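Local coordinates for protein uracil-DNA glycosylase (Epstein-Barr virus, PDB 6LYJ) that is a viral member of the uracil-DNA glycosylase superfamily, an alpha/beta protein built round a four-stranded parallel sheet flanked by helices, at residues I52-V55 with R56-R59; N117-A120 with E121-R124. All blocks are in the same frame, centred on the assembly; numbering follows the deposited sequence.

Interaction 1 of 2, residues I52-V55 with R56-R59; sequences IACV and RRLR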
loop_
_atom_site.group_PDB
_atom_site.type_symbol
_atom_site.label_atom_id
_atom_site.label_comp_id
_atom_site.label_asym_id
_atom_site.label_seq_id
_atom_site.Cartn_x
_atom_site.Cartn_y
_atom_site.Cartn_z
ATOM N N ILE A 52 -6.780 20.867 1.488
ATOM C CA ILE A 52 -8.155 20.524 1.132
ATOM C C ILE A 52 -8.625 21.347 -0.063
ATOM O O ILE A 52 -9.268 20.827 -0.982
ATOM C CB ILE A 52 -9.072 20.707 2.355
ATOM C CG1 ILE A 52 -8.737 19.654 3.413
ATOM C CG2 ILE A 52 -10.541 20.641 1.951
ATOM C CD1 ILE A 52 -9.398 19.893 4.745
ATOM N N ALA A 53 -8.304 22.645 -0.069
ATOM C CA ALA A 53 -8.696 23.509 -1.178
ATOM C C ALA A 53 -8.010 23.089 -2.472
ATOM O O ALA A 53 -8.616 23.140 -3.550
ATOM C CB ALA A 53 -8.381 24.967 -0.839
ATOM N N CYS A 54 -6.732 22.712 -2.391
ATOM C CA CYS A 54 -6.021 22.221 -3.568
ATOM C C CYS A 54 -6.729 21.010 -4.160
ATOM O O CYS A 54 -6.929 20.923 -5.381
ATOM C CB CYS A 54 -4.579 21.869 -3.198
ATOM S SG CYS A 54 -3.608 21.168 -4.552
ATOM N N VAL A 55 -7.098 20.051 -3.304
ATOM C CA VAL A 55 -7.807 18.871 -3.798
ATOM C C VAL A 55 -9.141 19.274 -4.418
ATOM O O VAL A 55 -9.558 18.722 -5.445
ATOM C CB VAL A 55 -7.994 17.836 -2.672
ATOM C CG1 VAL A 55 -8.774 16.628 -3.183
ATOM C CG2 VAL A 55 -6.648 17.397 -2.112
ATOM N N ARG A 56 -9.836 20.239 -3.801
ATOM C CA ARG A 56 -11.099 20.714 -4.365
ATOM C C ARG A 56 -10.911 21.301 -5.760
ATOM O O ARG A 56 -11.747 21.095 -6.645
ATOM C CB ARG A 56 -11.752 21.743 -3.441
ATOM C CG ARG A 56 -12.400 21.134 -2.212
ATOM C CD ARG A 56 -13.335 22.122 -1.541
ATOM N NE ARG A 56 -13.906 21.576 -0.313
ATOM C CZ ARG A 56 -13.773 22.137 0.882
ATOM N NH1 ARG A 56 -13.105 23.276 1.011
ATOM N NH2 ARG A 56 -14.324 21.568 1.946
ATOM N N ARG A 57 -9.823 22.048 -5.970
ATOM C CA ARG A 57 -9.546 22.572 -7.306
ATOM C C ARG A 57 -9.253 21.445 -8.286
ATOM O O ARG A 57 -9.724 21.467 -9.431
ATOM C CB ARG A 57 -8.372 23.552 -7.276
ATOM C CG ARG A 57 -8.643 24.870 -6.568
ATOM C CD ARG A 57 -7.518 25.872 -6.819
ATOM N NE ARG A 57 -6.194 25.336 -6.504
ATOM C CZ ARG A 57 -5.638 25.354 -5.295
ATOM N NH1 ARG A 57 -6.292 25.870 -4.264
ATOM N NH2 ARG A 57 -4.426 24.844 -5.116
ATOM N N LEU A 58 -8.466 20.455 -7.857
ATOM C CA LEU A 58 -8.110 19.359 -8.753
ATOM C C LEU A 58 -9.315 18.493 -9.108
ATOM O O LEU A 58 -9.340 17.884 -10.182
ATOM C CB LEU A 58 -7.007 18.506 -8.124
ATOM C CG LEU A 58 -5.663 19.206 -7.906
ATOM C CD1 LEU A 58 -4.773 18.390 -6.984
ATOM C CD2 LEU A 58 -4.977 19.444 -9.242
ATOM N N ARG A 59 -10.325 18.435 -8.234
ATOM C CA ARG A 59 -11.467 17.555 -8.479
ATOM C C ARG A 59 -12.322 18.002 -9.660
ATOM O O ARG A 59 -12.996 17.169 -10.277
ATOM C CB ARG A 59 -12.339 17.459 -7.228
ATOM C CG ARG A 59 -11.995 16.299 -6.324
ATOM C CD ARG A 59 -13.030 16.132 -5.227
ATOM N NE ARG A 59 -12.416 15.597 -4.018
ATOM C CZ ARG A 59 -12.183 14.306 -3.812
ATOM N NH1 ARG A 59 -12.532 13.412 -4.728
ATOM N NH2 ARG A 59 -11.615 13.908 -2.686
#
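I52 to V55 accept, in order, the backbone N-H groups of R56 to R59, four consecutive i to i+4 bonds of an alpha-helix; the first three run at nearly the same N-H...O angle, while that from R59 N to V55 O bends to 134° at a similar length of 2.9 Å. Above this backbone the four-residue spacing also pairs side chains. I52 and R56 lie alongside each other, pointing the same way, and I52 CG2 sits over the centre of one face of the R56 guanidinium, 3.7 Å from R56 CZ. The arginine chain reaches this position by staying extended from CG to NE, with chi3 at -177°. R57 behaves differently: a bend at chi3 (-53°) folds its guanidinium back over the preceding turn, where one face lies on C54 CA, displaced toward the rim, and on A53 O, 3.7 Å from R57 NH1; R57 NH2 comes within 3.5 Å of C54 CB. The thiol of C54 makes an apolar contact as well, its SG 3.9 Å from L58 CD1. V55, which is buried, and R59 run side by side; V55 CG1 approaches R59 NE obliquely at 3.9 Å. Beyond the helix, the NE of R56 forms a salt bridge with E68, and the NH2 of R59 donates to the carbonyl oxygen of P66, while V55 packs on T153 and I165. No arginine side chain hydrogen-bonds across the two segments, then: R56 NE and the R59 guanidinium find polar partners in the chain that follows.

Interaction 2 of 2, residues N117-A120 with E121-R124; sequences NIYA and ELHR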
loop_
_atom_site.group_PDB
_atom_site.type_symbol
_atom_site.label_atom_id
_atom_site.label_comp_id
_atom_site.label_asym_id
_atom_site.label_seq_id
_atom_site.Cartn_x
_atom_site.Cartn_y
_atom_site.Cartn_z
ATOM N N ASN A 117 -1.785 -10.944 0.822
ATOM C CA ASN A 117 -0.597 -11.398 1.544
ATOM C C ASN A 117 -0.657 -11.042 3.028
ATOM O O ASN A 117 -0.138 -11.791 3.872
ATOM C CB ASN A 117 0.661 -10.827 0.898
ATOM C CG ASN A 117 1.004 -11.525 -0.402
ATOM O OD1 ASN A 117 0.516 -12.623 -0.667
ATOM N ND2 ASN A 117 1.862 -10.906 -1.211
ATOM N N ILE A 118 -1.297 -9.923 3.366
ATOM C CA ILE A 118 -1.587 -9.623 4.767
ATOM C C ILE A 118 -2.425 -10.742 5.373
ATOM O O ILE A 118 -2.135 -11.242 6.469
ATOM C CB ILE A 118 -2.288 -8.257 4.890
ATOM C CG1 ILE A 118 -1.323 -7.125 4.528
ATOM C CG2 ILE A 118 -2.839 -8.055 6.301
ATOM C CD1 ILE A 118 -2.004 -5.785 4.288
ATOM N N TYR A 119 -3.498 -11.128 4.674
ATOM C CA TYR A 119 -4.327 -12.246 5.115
ATOM C C TYR A 119 -3.500 -13.516 5.278
ATOM O O TYR A 119 -3.728 -14.298 6.207
ATOM C CB TYR A 119 -5.459 -12.495 4.117
ATOM C CG TYR A 119 -6.543 -11.443 4.084
ATOM C CD1 TYR A 119 -6.634 -10.470 5.070
ATOM C CD2 TYR A 119 -7.494 -11.440 3.071
ATOM C CE1 TYR A 119 -7.623 -9.506 5.028
ATOM C CE2 TYR A 119 -8.496 -10.494 3.030
ATOM C CZ TYR A 119 -8.559 -9.532 4.011
ATOM O OH TYR A 119 -9.565 -8.597 3.972
ATOM N N ALA A 120 -2.555 -13.752 4.361
ATOM C CA ALA A 120 -1.731 -14.957 4.435
ATOM C C ALA A 120 -0.876 -14.963 5.695
ATOM O O ALA A 120 -0.714 -16.002 6.346
ATOM C CB ALA A 120 -0.850 -15.072 3.188
ATOM N N GLU A 121 -0.316 -13.806 6.054
ATOM C CA GLU A 121 0.472 -13.737 7.283
ATOM C C GLU A 121 -0.409 -13.884 8.519
ATOM O O GLU A 121 -0.017 -14.535 9.497
ATOM C CB GLU A 121 1.262 -12.429 7.328
ATOM C CG GLU A 121 1.836 -12.082 8.701
ATOM C CD GLU A 121 2.805 -13.122 9.245
ATOM O OE1 GLU A 121 3.354 -13.930 8.463
ATOM O OE2 GLU A 121 3.024 -13.122 10.476
ATOM N N LEU A 122 -1.615 -13.315 8.481
ATOM C CA LEU A 122 -2.552 -13.507 9.584
ATOM C C LEU A 122 -2.895 -14.984 9.751
ATOM O O LEU A 122 -2.976 -15.493 10.875
ATOM C CB LEU A 122 -3.814 -12.683 9.343
ATOM C CG LEU A 122 -3.760 -11.204 9.726
ATOM C CD1 LEU A 122 -4.814 -10.445 8.949
ATOM C CD2 LEU A 122 -3.957 -11.008 11.217
ATOM N N HIS A 123 -3.113 -15.680 8.634
ATOM C CA HIS A 123 -3.482 -17.090 8.676
ATOM C C HIS A 123 -2.324 -17.954 9.162
ATOM O O HIS A 123 -2.533 -18.926 9.900
ATOM C CB HIS A 123 -3.949 -17.535 7.290
ATOM C CG HIS A 123 -4.449 -18.943 7.241
ATOM N ND1 HIS A 123 -4.273 -19.755 6.141
ATOM C CD2 HIS A 123 -5.120 -19.685 8.153
ATOM C CE1 HIS A 123 -4.813 -20.938 6.379
ATOM N NE2 HIS A 123 -5.334 -20.921 7.593
ATOM N N ARG A 124 -1.096 -17.624 8.750
ATOM C CA ARG A 124 0.075 -18.329 9.266
ATOM C C ARG A 124 0.220 -18.134 10.771
ATOM O O ARG A 124 0.478 -19.092 11.511
ATOM C CB ARG A 124 1.339 -17.857 8.543
ATOM C CG ARG A 124 2.619 -18.551 9.008
ATOM C CD ARG A 124 3.858 -17.695 8.743
ATOM N NE ARG A 124 3.914 -16.517 9.605
ATOM C CZ ARG A 124 4.283 -16.537 10.883
ATOM N NH1 ARG A 124 4.635 -17.677 11.459
ATOM N NH2 ARG A 124 4.301 -15.413 11.589
#
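N117, I118, Y119 and A120 give their carbonyl oxygens to the N-H groups of E121, L122, H123 and R124, all at 2.9 to 3.0 Å, evidence of regular alpha-helix over about two turns. The apolar contacts converge on one methyl. L122 CD1 lies 4.1 Å from I118 CG2, the two side chains running alongside each other in the same direction, and it also meets the edge of the Y119 ring near its plane, 4.3 Å from Y119 CD1. With L122 CG anti to its own carbonyl carbon (chi1 -82°), the side chain leans back toward the preceding turn, which lets that methyl touch both I118 CG2 and the Y119 ring edge. The charged interaction lies within 121-124, between E121 and R124, three residues apart. Here the guanidinium grips the carboxylate side-on, R124 NE to E121 OE1 at 2.9 Å, almost straight (174°) and on the syn side but tilted out of the carboxylate plane, and R124 NH2 to E121 OE2 at 2.8 Å, the latter using the syn lone pair. The carboxylate lies at the edge of the guanidinium, in its plane. Both carboxylate oxygens have a second donor, the backbone N of G232 for OE1 and that of N234 for OE2, an environment that would favour the ionised form. Within the fold, I118 and L122 face F236 of helix 235-245 and W140 of helix 138-142, Y119 OH reaches the carbonyl of H134, and E121 ties helix 113-125 to the loop leading into helix 235-245.

Interactions 1 and 2 are separate single-helix contacts on opposite sides of the chain's centre, with their own centres 37 Å apart and nearest atoms about 23 Å apart, so neither touches the other. Interaction 1 lies on helix 42-59, about 22 Å from the chain's centre; interaction 2 lies on helix 113-125, about 17 Å from it. In sequence they are in series, with strand 85-89 of the parallel sheet between them. Both repeat the i to i+4 backbone pattern and pair an arginine with a carboxylate, but the acid of interaction 1, E68, lies beyond its segments, whereas that of interaction 2, E121, sits on the same helix and also receives backbone N-H groups from just before helix 235-245.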